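PDB 5TP4: amidase, hydantoinase/carbamoylase family, which probably hydrolyses the carbamoyl C-N bond of N-carbamoyl-L-amino acids, as a zinc-dependent member of the peptidase M20 family. Local coordinates for residues V38-L43 / S91-Q96; G111-R116 / R403-L408; A262-R267 / L295-D300. All coordinates share one frame; numbering follows the deposited sequence.

Contact 1 (V38-L43 / S91-Q96). With ZN (zinc ion), chain P.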
ATOM      1  N   VAL B  38       9.990  -6.569 -27.462  1.00 15.16           N
ATOM      2  CA  VAL B  38      11.267  -7.217 -27.720  1.00 13.23           C
ATOM      3  C   VAL B  38      11.806  -7.723 -26.393  1.00 18.00           C
ATOM      4  O   VAL B  38      11.838  -6.982 -25.405  1.00 15.10           O
ATOM      5  CB  VAL B  38      12.271  -6.253 -28.381  1.00 14.99           C
ATOM      6  CG1 VAL B  38      13.667  -6.891 -28.520  1.00 14.86           C
ATOM      7  CG2 VAL B  38      11.754  -5.778 -29.746  1.00 16.20           C
ATOM      8  N   ARG B  39      12.230  -8.981 -26.372  1.00 14.60           N
ATOM      9  CA  ARG B  39      12.919  -9.551 -25.218  1.00 14.02           C
ATOM     10  C   ARG B  39      14.277 -10.061 -25.678  1.00 14.29           C
ATOM     11  O   ARG B  39      14.365 -11.143 -26.267  1.00 15.17           O
ATOM     12  CB  ARG B  39      12.097 -10.685 -24.614  1.00 14.31           C
ATOM     13  CG  ARG B  39      12.664 -11.242 -23.318  1.00 18.59           C
ATOM     14  CD  ARG B  39      11.855 -12.453 -22.907  1.00 23.16           C
ATOM     15  NE  ARG B  39      12.336 -13.038 -21.660  1.00 36.49           N
ATOM     16  CZ  ARG B  39      11.735 -12.892 -20.481  1.00 47.81           C
ATOM     17  NH1 ARG B  39      10.610 -12.189 -20.386  1.00 47.05           N
ATOM     18  NH2 ARG B  39      12.253 -13.460 -19.396  1.00 51.59           N
ATOM     19  N   ARG B  40      15.329  -9.281 -25.399  1.00 15.13           N
ATOM     20  CA  ARG B  40      16.715  -9.709 -25.559  1.00 11.56           C
ATOM     21  C   ARG B  40      17.410  -9.395 -24.230  1.00 12.84           C
ATOM     22  O   ARG B  40      18.192  -8.447 -24.119  1.00 13.56           O
ATOM     23  CB  ARG B  40      17.398  -9.044 -26.756  1.00 10.77           C
ATOM     24  CG  ARG B  40      16.789  -9.404 -28.117  1.00 10.95           C
ATOM     25  CD  ARG B  40      17.689  -8.916 -29.292  1.00 10.30           C
ATOM     26  NE  ARG B  40      17.966  -7.469 -29.271  1.00 10.75           N
ATOM     27  CZ  ARG B  40      17.242  -6.550 -29.910  1.00 12.54           C
ATOM     28  NH1 ARG B  40      16.180  -6.896 -30.627  1.00 11.47           N
ATOM     29  NH2 ARG B  40      17.567  -5.262 -29.814  1.00 12.51           N
ATOM     30  N   LEU B  41      17.138 -10.214 -23.216  1.00 14.29           N
ATOM     31  CA  LEU B  41      17.826 -10.048 -21.938  1.00 12.33           C
ATOM     32  C   LEU B  41      19.324 -10.274 -22.104  1.00 12.45           C
ATOM     33  O   LEU B  41      19.762 -11.179 -22.820  1.00 14.98           O
ATOM     34  CB  LEU B  41      17.234 -11.019 -20.902  1.00 16.65           C
ATOM     35  CG  LEU B  41      15.889 -10.542 -20.346  1.00 20.38           C
ATOM     36  CD1 LEU B  41      15.143 -11.668 -19.647  1.00 25.35           C
ATOM     37  CD2 LEU B  41      16.128  -9.402 -19.389  1.00 22.01           C
ATOM     38  N   ALA B  42      20.117  -9.432 -21.437  1.00 13.51           N
ATOM     39  CA  ALA B  42      21.560  -9.428 -21.624  1.00 13.16           C
ATOM     40  C   ALA B  42      22.165 -10.829 -21.567  1.00 13.12           C
ATOM     41  O   ALA B  42      21.924 -11.601 -20.631  1.00 13.89           O
ATOM     42  CB  ALA B  42      22.193  -8.524 -20.559  1.00 14.25           C
ATOM     43  N   LEU B  43      22.940 -11.154 -22.593  1.00 13.20           N
ATOM     44  CA  LEU B  43      23.749 -12.372 -22.707  1.00 12.02           C
ATOM     45  C   LEU B  43      22.938 -13.658 -22.817  1.00 17.80           C
ATOM     46  O   LEU B  43      23.513 -14.746 -22.705  1.00 20.77           O
ATOM     47  CB  LEU B  43      24.760 -12.488 -21.552  1.00 12.31           C
ATOM     48  CG  LEU B  43      25.570 -11.184 -21.412  1.00 13.44           C
ATOM     49  CD1 LEU B  43      26.625 -11.307 -20.289  1.00 14.22           C
ATOM     50  CD2 LEU B  43      26.256 -10.767 -22.715  1.00 13.29           C
ATOM     51  N   SER B  91      24.805   3.041 -27.524  1.00 11.60           N
ATOM     52  CA  SER B  91      23.616   2.819 -26.709  1.00 11.86           C
ATOM     53  C   SER B  91      23.646   1.333 -26.343  1.00 10.24           C
ATOM     54  O   SER B  91      24.729   0.818 -26.023  1.00 11.20           O
ATOM     55  CB  SER B  91      22.336   3.242 -27.437  1.00 11.44           C
ATOM     56  OG  SER B  91      21.301   3.484 -26.485  1.00 11.23           O
ATOM     57  N   HIS B  92      22.518   0.615 -26.405  1.00  9.02           N
ATOM     58  CA  HIS B  92      22.524  -0.785 -25.993  1.00  7.32           C
ATOM     59  C   HIS B  92      21.475  -1.593 -26.738  1.00 11.62           C
ATOM     60  O   HIS B  92      20.373  -1.103 -26.990  1.00 12.25           O
ATOM     61  CB  HIS B  92      22.265  -0.910 -24.489  1.00 11.67           C
ATOM     62  CG  HIS B  92      20.906  -0.454 -24.076  1.00 12.04           C
ATOM     63  ND1 HIS B  92      19.847  -1.323 -23.898  1.00 13.16           N
ATOM     64  CD2 HIS B  92      20.420   0.786 -23.817  1.00  9.85           C
ATOM     65  CE1 HIS B  92      18.774  -0.640 -23.546  1.00 13.08           C
ATOM     66  NE2 HIS B  92      19.090   0.642 -23.494  1.00 14.75           N
ATOM     67  N   LEU B  93      21.813  -2.851 -27.034  1.00 11.65           N
ATOM     68  CA  LEU B  93      20.896  -3.748 -27.729  1.00  9.23           C
ATOM     69  C   LEU B  93      20.085  -4.601 -26.772  1.00 12.66           C
ATOM     70  O   LEU B  93      19.050  -5.131 -27.179  1.00 13.34           O
ATOM     71  CB  LEU B  93      21.666  -4.653 -28.689  1.00 11.31           C
ATOM     72  CG  LEU B  93      22.248  -3.902 -29.901  1.00 11.58           C
ATOM     73  CD1 LEU B  93      23.211  -4.815 -30.660  1.00 16.16           C
ATOM     74  CD2 LEU B  93      21.134  -3.383 -30.828  1.00 10.54           C
ATOM     75  N   ASP B  94      20.498  -4.722 -25.508  1.00 11.25           N
ATOM     76  CA  ASP B  94      19.726  -5.549 -24.592  1.00  9.11           C
ATOM     77  C   ASP B  94      18.460  -4.819 -24.119  1.00 10.34           C
ATOM     78  O   ASP B  94      18.319  -3.597 -24.256  1.00 13.72           O
ATOM     79  CB  ASP B  94      20.590  -5.999 -23.397  1.00 10.81           C
ATOM     80  CG  ASP B  94      20.914  -4.867 -22.417  1.00 14.21           C
ATOM     81  OD1 ASP B  94      21.612  -3.896 -22.806  1.00 14.08           O
ATOM     82  OD2 ASP B  94      20.503  -4.982 -21.230  1.00 14.24           O
ATOM     83  N   THR B  95      17.518  -5.592 -23.567  1.00 11.33           N
ATOM     84  CA  THR B  95      16.194  -5.064 -23.240  1.00 11.72           C
ATOM     85  C   THR B  95      15.775  -5.482 -21.842  1.00 12.56           C
ATOM     86  O   THR B  95      16.365  -6.372 -21.220  1.00 14.14           O
ATOM     87  CB  THR B  95      15.112  -5.568 -24.217  1.00 13.58           C
ATOM     88  OG1 THR B  95      14.913  -6.982 -24.011  1.00 16.74           O
ATOM     89  CG2 THR B  95      15.535  -5.331 -25.678  1.00 12.59           C
ATOM     90  N   GLN B  96      14.687  -4.864 -21.396  1.00 13.84           N
ATOM     91  CA  GLN B  96      13.905  -5.356 -20.273  1.00 16.39           C
ATOM     92  C   GLN B  96      13.214  -6.667 -20.660  1.00 20.38           C
ATOM     93  O   GLN B  96      13.210  -7.053 -21.834  1.00 15.14           O
ATOM     94  CB  GLN B  96      12.876  -4.303 -19.868  1.00 18.78           C
ATOM     95  CG  GLN B  96      13.498  -3.097 -19.212  1.00 17.13           C
ATOM     96  CD  GLN B  96      13.912  -3.384 -17.783  1.00 20.53           C
ATOM     97  OE1 GLN B  96      13.218  -4.107 -17.058  1.00 25.68           O
ATOM     98  NE2 GLN B  96      15.054  -2.840 -17.375  1.00 18.34           N
TER
HETATM   99 ZN    ZN P 501      17.685   2.619 -23.031  0.54 24.25          ZN
HETATM  100  O   HOH W   1      18.943  -6.952 -20.503  1.00 12.31           O
HETATM  101  O   HOH W   2      19.688   3.753 -22.221  1.00 13.31           O
HETATM  102  O   HOH W   3      16.974   2.390 -20.892  1.00 37.44           O

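Contact 2 (G111-R116 / R403-L408)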
ATOM      1  N   GLY B 111      23.953   4.803 -35.030  1.00  9.05           N
ATOM      2  CA  GLY B 111      25.374   4.786 -35.331  1.00 13.52           C
ATOM      3  C   GLY B 111      25.680   4.027 -36.608  1.00 10.13           C
ATOM      4  O   GLY B 111      26.484   4.476 -37.431  1.00  8.45           O
ATOM      5  N   LEU B 112      25.056   2.863 -36.789  1.00  8.59           N
ATOM      6  CA  LEU B 112      25.284   2.120 -38.026  1.00 11.07           C
ATOM      7  C   LEU B 112      24.849   2.940 -39.234  1.00  9.45           C
ATOM      8  O   LEU B 112      25.533   2.968 -40.261  1.00 10.02           O
ATOM      9  CB  LEU B 112      24.542   0.782 -37.981  1.00  7.64           C
ATOM     10  CG  LEU B 112      24.562  -0.051 -39.273  1.00  9.01           C
ATOM     11  CD1 LEU B 112      25.981  -0.516 -39.645  1.00 12.12           C
ATOM     12  CD2 LEU B 112      23.638  -1.272 -39.080  1.00 10.84           C
ATOM     13  N   GLU B 113      23.709   3.625 -39.136  1.00  7.52           N
ATOM     14  CA  GLU B 113      23.275   4.388 -40.297  1.00 11.79           C
ATOM     15  C   GLU B 113      24.215   5.563 -40.552  1.00 12.92           C
ATOM     16  O   GLU B 113      24.461   5.918 -41.707  1.00 11.68           O
ATOM     17  CB  GLU B 113      21.816   4.844 -40.125  1.00 10.32           C
ATOM     18  CG  GLU B 113      21.306   5.845 -41.192  1.00 10.93           C
ATOM     19  CD  GLU B 113      21.414   5.305 -42.613  1.00 14.29           C
ATOM     20  OE1 GLU B 113      21.276   4.073 -42.796  1.00 15.29           O
ATOM     21  OE2 GLU B 113      21.635   6.128 -43.549  1.00 11.78           O
ATOM     22  N   VAL B 114      24.751   6.177 -39.490  1.00  7.05           N
ATOM     23  CA  VAL B 114      25.785   7.191 -39.673  1.00  9.06           C
ATOM     24  C   VAL B 114      26.920   6.652 -40.535  1.00  9.87           C
ATOM     25  O   VAL B 114      27.351   7.287 -41.504  1.00  9.58           O
ATOM     26  CB  VAL B 114      26.295   7.688 -38.309  1.00 11.89           C
ATOM     27  CG1 VAL B 114      27.589   8.490 -38.470  1.00 10.47           C
ATOM     28  CG2 VAL B 114      25.213   8.561 -37.672  1.00  8.48           C
ATOM     29  N   VAL B 115      27.406   5.463 -40.210  1.00 10.61           N
ATOM     30  CA  VAL B 115      28.506   4.891 -40.975  1.00 10.24           C
ATOM     31  C   VAL B 115      28.070   4.579 -42.406  1.00 10.84           C
ATOM     32  O   VAL B 115      28.800   4.871 -43.360  1.00 14.74           O
ATOM     33  CB  VAL B 115      29.053   3.655 -40.262  1.00  9.78           C
ATOM     34  CG1 VAL B 115      30.030   2.864 -41.194  1.00 10.62           C
ATOM     35  CG2 VAL B 115      29.784   4.107 -38.974  1.00 10.57           C
ATOM     36  N   ARG B 116      26.879   4.006 -42.583  1.00  9.92           N
ATOM     37  CA  ARG B 116      26.428   3.674 -43.933  1.00 10.02           C
ATOM     38  C   ARG B 116      26.301   4.929 -44.780  1.00 10.31           C
ATOM     39  O   ARG B 116      26.628   4.925 -45.975  1.00 10.88           O
ATOM     40  CB  ARG B 116      25.084   2.949 -43.892  1.00 11.54           C
ATOM     41  CG  ARG B 116      25.174   1.538 -43.327  1.00 10.12           C
ATOM     42  CD  ARG B 116      23.758   0.955 -43.122  1.00 11.72           C
ATOM     43  NE  ARG B 116      23.814  -0.496 -42.947  1.00 10.46           N
ATOM     44  CZ  ARG B 116      22.734  -1.252 -42.774  1.00 15.56           C
ATOM     45  NH1 ARG B 116      21.532  -0.676 -42.703  1.00 15.45           N
ATOM     46  NH2 ARG B 116      22.853  -2.578 -42.681  1.00 18.85           N
ATOM     47  N   ARG B 403      15.206  12.394 -38.402  1.00  9.15           N
ATOM     48  CA  ARG B 403      15.771  13.712 -38.105  1.00  9.79           C
ATOM     49  C   ARG B 403      16.710  13.682 -36.901  1.00 10.78           C
ATOM     50  O   ARG B 403      17.746  14.352 -36.909  1.00  8.66           O
ATOM     51  CB  ARG B 403      14.645  14.722 -37.909  1.00 10.32           C
ATOM     52  CG  ARG B 403      13.919  15.030 -39.253  1.00  9.95           C
ATOM     53  CD  ARG B 403      12.775  15.961 -39.103  1.00 15.82           C
ATOM     54  NE  ARG B 403      11.677  15.324 -38.399  1.00 24.09           N
ATOM     55  CZ  ARG B 403      10.482  15.874 -38.216  1.00 26.61           C
ATOM     56  NH1 ARG B 403      10.226  17.094 -38.693  1.00 20.03           N
ATOM     57  NH2 ARG B 403       9.551  15.196 -37.548  1.00 23.47           N
ATOM     58  N   GLY B 404      16.404  12.884 -35.876  1.00 10.56           N
ATOM     59  CA  GLY B 404      17.352  12.731 -34.786  1.00 11.00           C
ATOM     60  C   GLY B 404      18.694  12.193 -35.259  1.00 11.04           C
ATOM     61  O   GLY B 404      19.751  12.598 -34.759  1.00 10.65           O
ATOM     62  N   THR B 405      18.670  11.262 -36.226  1.00  9.62           N
ATOM     63  CA  THR B 405      19.915  10.704 -36.743  1.00  8.27           C
ATOM     64  C   THR B 405      20.655  11.697 -37.641  1.00 11.78           C
ATOM     65  O   THR B 405      21.894  11.702 -37.659  1.00 10.92           O
ATOM     66  CB  THR B 405      19.639   9.396 -37.465  1.00  9.83           C
ATOM     67  OG1 THR B 405      18.812   8.587 -36.627  1.00 12.84           O
ATOM     68  CG2 THR B 405      20.927   8.604 -37.743  1.00  8.56           C
ATOM     69  N   ASN B 406      19.934  12.540 -38.381  1.00 10.11           N
ATOM     70  CA  ASN B 406      20.591  13.645 -39.087  1.00  7.74           C
ATOM     71  C   ASN B 406      21.351  14.541 -38.121  1.00 11.79           C
ATOM     72  O   ASN B 406      22.464  14.995 -38.426  1.00 12.44           O
ATOM     73  CB  ASN B 406      19.577  14.468 -39.871  1.00  8.13           C
ATOM     74  CG  ASN B 406      19.091  13.747 -41.111  1.00  9.33           C
ATOM     75  OD1 ASN B 406      19.758  12.834 -41.620  1.00 12.79           O
ATOM     76  ND2 ASN B 406      17.940  14.179 -41.631  1.00 12.72           N
ATOM     77  N   VAL B 407      20.762  14.815 -36.950  1.00 10.60           N
ATOM     78  CA  VAL B 407      21.450  15.637 -35.956  1.00  9.08           C
ATOM     79  C   VAL B 407      22.653  14.892 -35.400  1.00  8.46           C
ATOM     80  O   VAL B 407      23.751  15.456 -35.274  1.00  8.35           O
ATOM     81  CB  VAL B 407      20.477  16.053 -34.837  1.00  8.38           C
ATOM     82  CG1 VAL B 407      21.256  16.637 -33.643  1.00  8.66           C
ATOM     83  CG2 VAL B 407      19.479  17.094 -35.381  1.00  8.20           C
ATOM     84  N   LEU B 408      22.474  13.610 -35.063  1.00  9.15           N
ATOM     85  CA  LEU B 408      23.590  12.807 -34.566  1.00  5.81           C
ATOM     86  C   LEU B 408      24.728  12.794 -35.569  1.00 11.73           C
ATOM     87  O   LEU B 408      25.896  12.997 -35.217  1.00 10.44           O
ATOM     88  CB  LEU B 408      23.123  11.380 -34.291  1.00  7.54           C
ATOM     89  CG  LEU B 408      24.215  10.395 -33.801  1.00  8.82           C
ATOM     90  CD1 LEU B 408      24.676  10.847 -32.385  1.00 10.04           C
ATOM     91  CD2 LEU B 408      23.675   8.975 -33.784  1.00  8.27           C
TER

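Contact 3 (A262-R267 / L295-D300)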
ATOM      1  N   ALA B 262       6.294  22.324  -5.844  1.00 15.58           N
ATOM      2  CA  ALA B 262       5.762  23.481  -6.561  1.00 16.14           C
ATOM      3  C   ALA B 262       6.646  24.710  -6.364  1.00 18.68           C
ATOM      4  O   ALA B 262       6.809  25.519  -7.284  1.00 20.93           O
ATOM      5  CB  ALA B 262       4.329  23.761  -6.098  1.00 17.79           C
ATOM      6  N   GLY B 263       7.244  24.857  -5.181  1.00 16.20           N
ATOM      7  CA  GLY B 263       8.168  25.950  -4.926  1.00 15.84           C
ATOM      8  C   GLY B 263       9.492  25.823  -5.653  1.00 20.74           C
ATOM      9  O   GLY B 263      10.236  26.806  -5.715  1.00 23.87           O
ATOM     10  N   HIS B 264       9.803  24.646  -6.202  1.00 18.67           N
ATOM     11  CA  HIS B 264      11.041  24.429  -6.939  1.00 15.88           C
ATOM     12  C   HIS B 264      10.810  24.212  -8.417  1.00 15.95           C
ATOM     13  O   HIS B 264      11.672  23.649  -9.098  1.00 22.31           O
ATOM     14  CB  HIS B 264      11.804  23.239  -6.362  1.00 17.99           C
ATOM     15  CG  HIS B 264      12.400  23.518  -5.024  1.00 18.95           C
ATOM     16  ND1 HIS B 264      13.698  23.958  -4.871  1.00 22.98           N
ATOM     17  CD2 HIS B 264      11.880  23.428  -3.780  1.00 18.13           C
ATOM     18  CE1 HIS B 264      13.951  24.129  -3.584  1.00 22.75           C
ATOM     19  NE2 HIS B 264      12.865  23.821  -2.902  1.00 20.98           N
ATOM     20  N   ALA B 265       9.663  24.629  -8.921  1.00 18.74           N
ATOM     21  CA  ALA B 265       9.348  24.461 -10.320  1.00 19.79           C
ATOM     22  C   ALA B 265      10.250  25.344 -11.183  1.00 18.18           C
ATOM     23  O   ALA B 265      10.590  26.470 -10.797  1.00 20.51           O
ATOM     24  CB  ALA B 265       7.880  24.805 -10.557  1.00 18.22           C
ATOM     25  N   PRO B 266      10.624  24.871 -12.380  1.00 17.23           N
ATOM     26  CA  PRO B 266      10.150  23.622 -12.970  1.00 15.90           C
ATOM     27  C   PRO B 266      11.079  22.436 -12.763  1.00 20.17           C
ATOM     28  O   PRO B 266      10.717  21.315 -13.113  1.00 23.24           O
ATOM     29  CB  PRO B 266      10.079  23.969 -14.458  1.00 18.21           C
ATOM     30  CG  PRO B 266      11.281  24.811 -14.656  1.00 21.35           C
ATOM     31  CD  PRO B 266      11.357  25.677 -13.380  1.00 22.66           C
ATOM     32  N   ARG B 267      12.255  22.660 -12.188  1.00 17.96           N
ATOM     33  CA  ARG B 267      13.279  21.618 -12.208  1.00 15.79           C
ATOM     34  C   ARG B 267      13.093  20.568 -11.121  1.00 16.36           C
ATOM     35  O   ARG B 267      13.609  19.452 -11.266  1.00 15.47           O
ATOM     36  CB  ARG B 267      14.663  22.250 -12.075  1.00 18.89           C
ATOM     37  CG  ARG B 267      15.021  23.101 -13.273  1.00 20.84           C
ATOM     38  CD  ARG B 267      16.353  23.795 -13.057  1.00 28.52           C
ATOM     39  NE  ARG B 267      16.902  24.270 -14.327  1.00 43.08           N
ATOM     40  CZ  ARG B 267      18.115  24.797 -14.469  1.00 49.07           C
ATOM     41  NH1 ARG B 267      18.912  24.920 -13.414  1.00 51.18           N
ATOM     42  NH2 ARG B 267      18.528  25.191 -15.664  1.00 51.59           N
ATOM     43  N   LEU B 295      12.847  12.017  -5.180  1.00 12.75           N
ATOM     44  CA  LEU B 295      13.061  13.458  -5.337  1.00 12.36           C
ATOM     45  C   LEU B 295      14.068  13.715  -6.444  1.00 12.86           C
ATOM     46  O   LEU B 295      15.104  13.055  -6.493  1.00 11.86           O
ATOM     47  CB  LEU B 295      13.640  14.092  -4.069  1.00 15.19           C
ATOM     48  CG  LEU B 295      12.809  14.261  -2.816  1.00 20.09           C
ATOM     49  CD1 LEU B 295      13.695  14.988  -1.789  1.00 16.36           C
ATOM     50  CD2 LEU B 295      11.562  15.071  -3.132  1.00 16.16           C
ATOM     51  N   ARG B 296      13.795  14.694  -7.302  1.00 10.49           N
ATOM     52  CA  ARG B 296      14.718  15.030  -8.384  1.00 12.23           C
ATOM     53  C   ARG B 296      14.906  16.529  -8.482  1.00  8.71           C
ATOM     54  O   ARG B 296      13.998  17.308  -8.185  1.00 11.05           O
ATOM     55  CB  ARG B 296      14.230  14.543  -9.732  1.00 14.58           C
ATOM     56  CG  ARG B 296      13.650  13.175  -9.669  1.00 21.72           C
ATOM     57  CD  ARG B 296      14.366  12.243 -10.563  1.00 19.73           C
ATOM     58  NE  ARG B 296      14.038  10.850 -10.281  1.00 14.40           N
ATOM     59  CZ  ARG B 296      14.405   9.841 -11.056  1.00 11.42           C
ATOM     60  NH1 ARG B 296      15.095  10.088 -12.186  1.00 10.74           N
ATOM     61  NH2 ARG B 296      14.102   8.601 -10.697  1.00 11.95           N
ATOM     62  N   HIS B 297      16.091  16.920  -8.944  1.00 10.12           N
ATOM     63  CA  HIS B 297      16.326  18.302  -9.337  1.00 13.65           C
ATOM     64  C   HIS B 297      17.483  18.284 -10.327  1.00 14.40           C
ATOM     65  O   HIS B 297      18.113  17.249 -10.549  1.00 14.99           O
ATOM     66  CB  HIS B 297      16.625  19.209  -8.127  1.00 10.04           C
ATOM     67  CG  HIS B 297      16.356  20.667  -8.378  1.00 12.81           C
ATOM     68  ND1 HIS B 297      17.201  21.458  -9.129  1.00 18.54           N
ATOM     69  CD2 HIS B 297      15.355  21.479  -7.955  1.00 17.42           C
ATOM     70  CE1 HIS B 297      16.728  22.695  -9.165  1.00 25.15           C
ATOM     71  NE2 HIS B 297      15.599  22.732  -8.477  1.00 19.24           N
ATOM     72  N   HIS B 298      17.718  19.418 -10.970  1.00 15.30           N
ATOM     73  CA  HIS B 298      18.907  19.512 -11.814  1.00 15.10           C
ATOM     74  C   HIS B 298      20.181  19.649 -10.993  1.00 16.61           C
ATOM     75  O   HIS B 298      21.271  19.374 -11.504  1.00 17.75           O
ATOM     76  CB  HIS B 298      18.800  20.710 -12.762  1.00 20.82           C
ATOM     77  CG  HIS B 298      17.765  20.545 -13.829  1.00 26.81           C
ATOM     78  ND1 HIS B 298      17.760  21.304 -14.981  1.00 24.13           N
ATOM     79  CD2 HIS B 298      16.700  19.710 -13.921  1.00 22.72           C
ATOM     80  CE1 HIS B 298      16.732  20.949 -15.732  1.00 22.90           C
ATOM     81  NE2 HIS B 298      16.074  19.981 -15.114  1.00 25.47           N
ATOM     82  N   ASP B 299      20.063  20.068  -9.738  1.00 15.38           N
ATOM     83  CA  ASP B 299      21.182  20.471  -8.912  0.66 21.36           C
ATOM     84  C   ASP B 299      21.153  19.695  -7.600  1.00 20.93           C
ATOM     85  O   ASP B 299      20.088  19.528  -7.003  1.00 17.93           O
ATOM     86  CB  ASP B 299      21.077  21.976  -8.673  0.66 22.07           C
ATOM     87  CG  ASP B 299      22.165  22.496  -7.833  0.66 28.44           C
ATOM     88  OD1 ASP B 299      22.076  22.329  -6.608  0.66 32.58           O
ATOM     89  OD2 ASP B 299      23.107  23.066  -8.404  0.66 32.59           O
ATOM     90  N   ASP B 300      22.322  19.246  -7.135  1.00 14.97           N
ATOM     91  CA  ASP B 300      22.344  18.471  -5.894  1.00 16.85           C
ATOM     92  C   ASP B 300      21.998  19.323  -4.687  1.00 15.17           C
ATOM     93  O   ASP B 300      21.370  18.832  -3.738  1.00 16.06           O
ATOM     94  CB  ASP B 300      23.713  17.831  -5.692  1.00 21.77           C
ATOM     95  CG  ASP B 300      23.839  16.520  -6.426  1.00 27.26           C
ATOM     96  OD1 ASP B 300      23.371  15.475  -5.893  1.00 22.54           O
ATOM     97  OD2 ASP B 300      24.389  16.553  -7.542  1.00 24.82           O
TER
HETATM   98  O   HOH W   4      14.635  25.277  -7.487  1.00 28.50           O

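Contact 1 (V38-L43 / S91-Q96)
Arg40 and Thr95 are joined by two hydrogen bonds. The amide N of Arg40 gives a short, nearly straight bond to Thr95 OG1 (2.7 Å, 162°). Thr95 N returns one to Arg40 O at 3.0 Å, arriving from above the carbonyl plane. OG1 lies between the backbone N and the carbonyl carbon of its own residue (chi1 69°). It accepts from Arg40 and donates to Gln96 O.

The Arg40 side chain makes a second polar link. Its chain bends at chi3 (-57°), and the edge of the guanidinium meets the carbonyl of Leu93. Arg40 NH2 bonds to Leu93 O at 3.0 Å, in the carbonyl plane and on a lone pair. NE adds a weak bond to the same oxygen. NH1 is held by Ile30 O.

Van der Waals packing is modest. Val38 CG1 touches Thr95 CG2 at 3.7 Å, the two side chains crossing at about a right angle. Leu41 CD2 comes 3.5 Å from Thr95 O.

One water bridges the segments. It accepts from Ala42 N and donates to Asp94 OD2 (2.6 Å) and Thr95 O.

Asp94 is gripped further by the amides of Glu137 and Glu138. Its backbone O also takes a weak bond from His92 ND1, while His92 NE2 binds zinc. The bonds from the 38-43 loop probably help to hold the backbone beside zinc ligand His92.

Contact 2 (G111-R116 / R403-L408)
Val114 meets both Thr405 and Leu408 where helix 105-121 packs on helix 398-416. Its CG2 methyl does the touching. Val114 CG2 lies 4.2 Å from Leu408 CD2 and 4.3 Å from Thr405 CG2, so one methyl serves two residues one turn apart. Glu113 joins through its aliphatic part, with Glu113 CG 4.4 Å from Thr405 CG2. Leu408 CD2 comes loosely to the backbone N of Gly111, at 4.4 Å. All of these are van der Waals contacts, and no hydrogen bond links the two segments. The segment axes pass 9.8 Å apart at a crossing angle of -65°. The surface buried is small, 157 Å², and each contact is loose.

The next shell sets the polar ends. Thr405 CG2 faces the other helix while OG1 bonds to Val401 O, one turn back on its own helix, and to Tyr106 OH. The second bond ties Thr405 to helix 105-121 beyond the segment. Glu113 OE2 takes bonds from Thr117 OG1 and Asp16 N and forms a salt bridge with Arg19. Asp16 and Arg19 bring partners from the N-terminal part of the chain; Thr117 is on the same helix. Leu20 of helix 17-28 touches both Glu113 and Thr405.

Elsewhere on helix 398-416, Val407 packs on Val346 and Ala349 of helix 340-353. Leu112 turns instead to Trp57 and Cys58 of helix 45-60. Each helix is therefore also packed against another.

The contact joins two helices distant in sequence, consistent with the zinc-binding catalytic domain of M20-family enzymes. Its chemistry is apolar at the crossing. The buried Glu113 carboxylate has its bonds supplied from elsewhere, and a negative charge there would probably be stabilised by Arg19.

Contact 3 (A262-R267 / L295-D300)
Arg267 lies across His298 and also packs on His297, and this is the close part of the contact. Its chain is extended from CG to NE and crosses the His298 side chain at about a right angle. Arg267 CG sits over the centre of the His298 ring in a CH-pi contact, 3.6 Å from the centroid and 4° off the normal. The guanidinium lies over the ND1 side of the ring, the two planes 24° apart. His298 ND1 lies over one guanidinium face, offset toward the rim. His298 ND1 is 3.2 Å from Arg267 NE, but the angle is too poor for a hydrogen bond.

Arg267 CB makes a CH-pi contact with one face of the His297 ring, toward the rim, 3.6 Å from His297 CE1. His297 ND1 accepts a bond from Asp299 N in the ring plane. The backbones add a CA-H...O contact from His297 CA to Arg267 O at 3.5 Å.

The His264 end is looser. The His264 and His297 rings meet rim to rim with planes at 90° and centroids 6.0 Å apart. A water joins them, 3.1 Å from His264 ND1 and 2.9 Å from His297 NE2. Arg267 is exposed as a whole, even though it covers both rings.

The 262-267 segment links helix 246-262 to strand 269-277 and includes a cis peptide before Pro266. It packs at the end of strand 288-297, which pairs with strands 212-229 and 269-277. These elements are consistent with the smaller, non-catalytic domain of M20 enzymes. Helix 300-321 lies beside it, with Gln302 touching both His264 and His297.

Contact 1 is the one at the metal site: it contains His92, which shares a zinc with His198. Contact 2 stands further back, its centre about 21 Å from that of contact 1, with nearest atoms about 8 Å apart. Leu408 of contact 2 is still about 14 Å from a zinc, side chain to ion. Helix 105-121 connects the two, since Leu93 of contact 1 packs on its Val105 and Val108. Contact 3 lies across the chain's centre from contact 1, about 32 Å between centres, and away from the annotated sites. Its Arg296, about 13 Å from a zinc, binds a probable crystallisation molecule, MES, and packs on Gly236 of the second subunit.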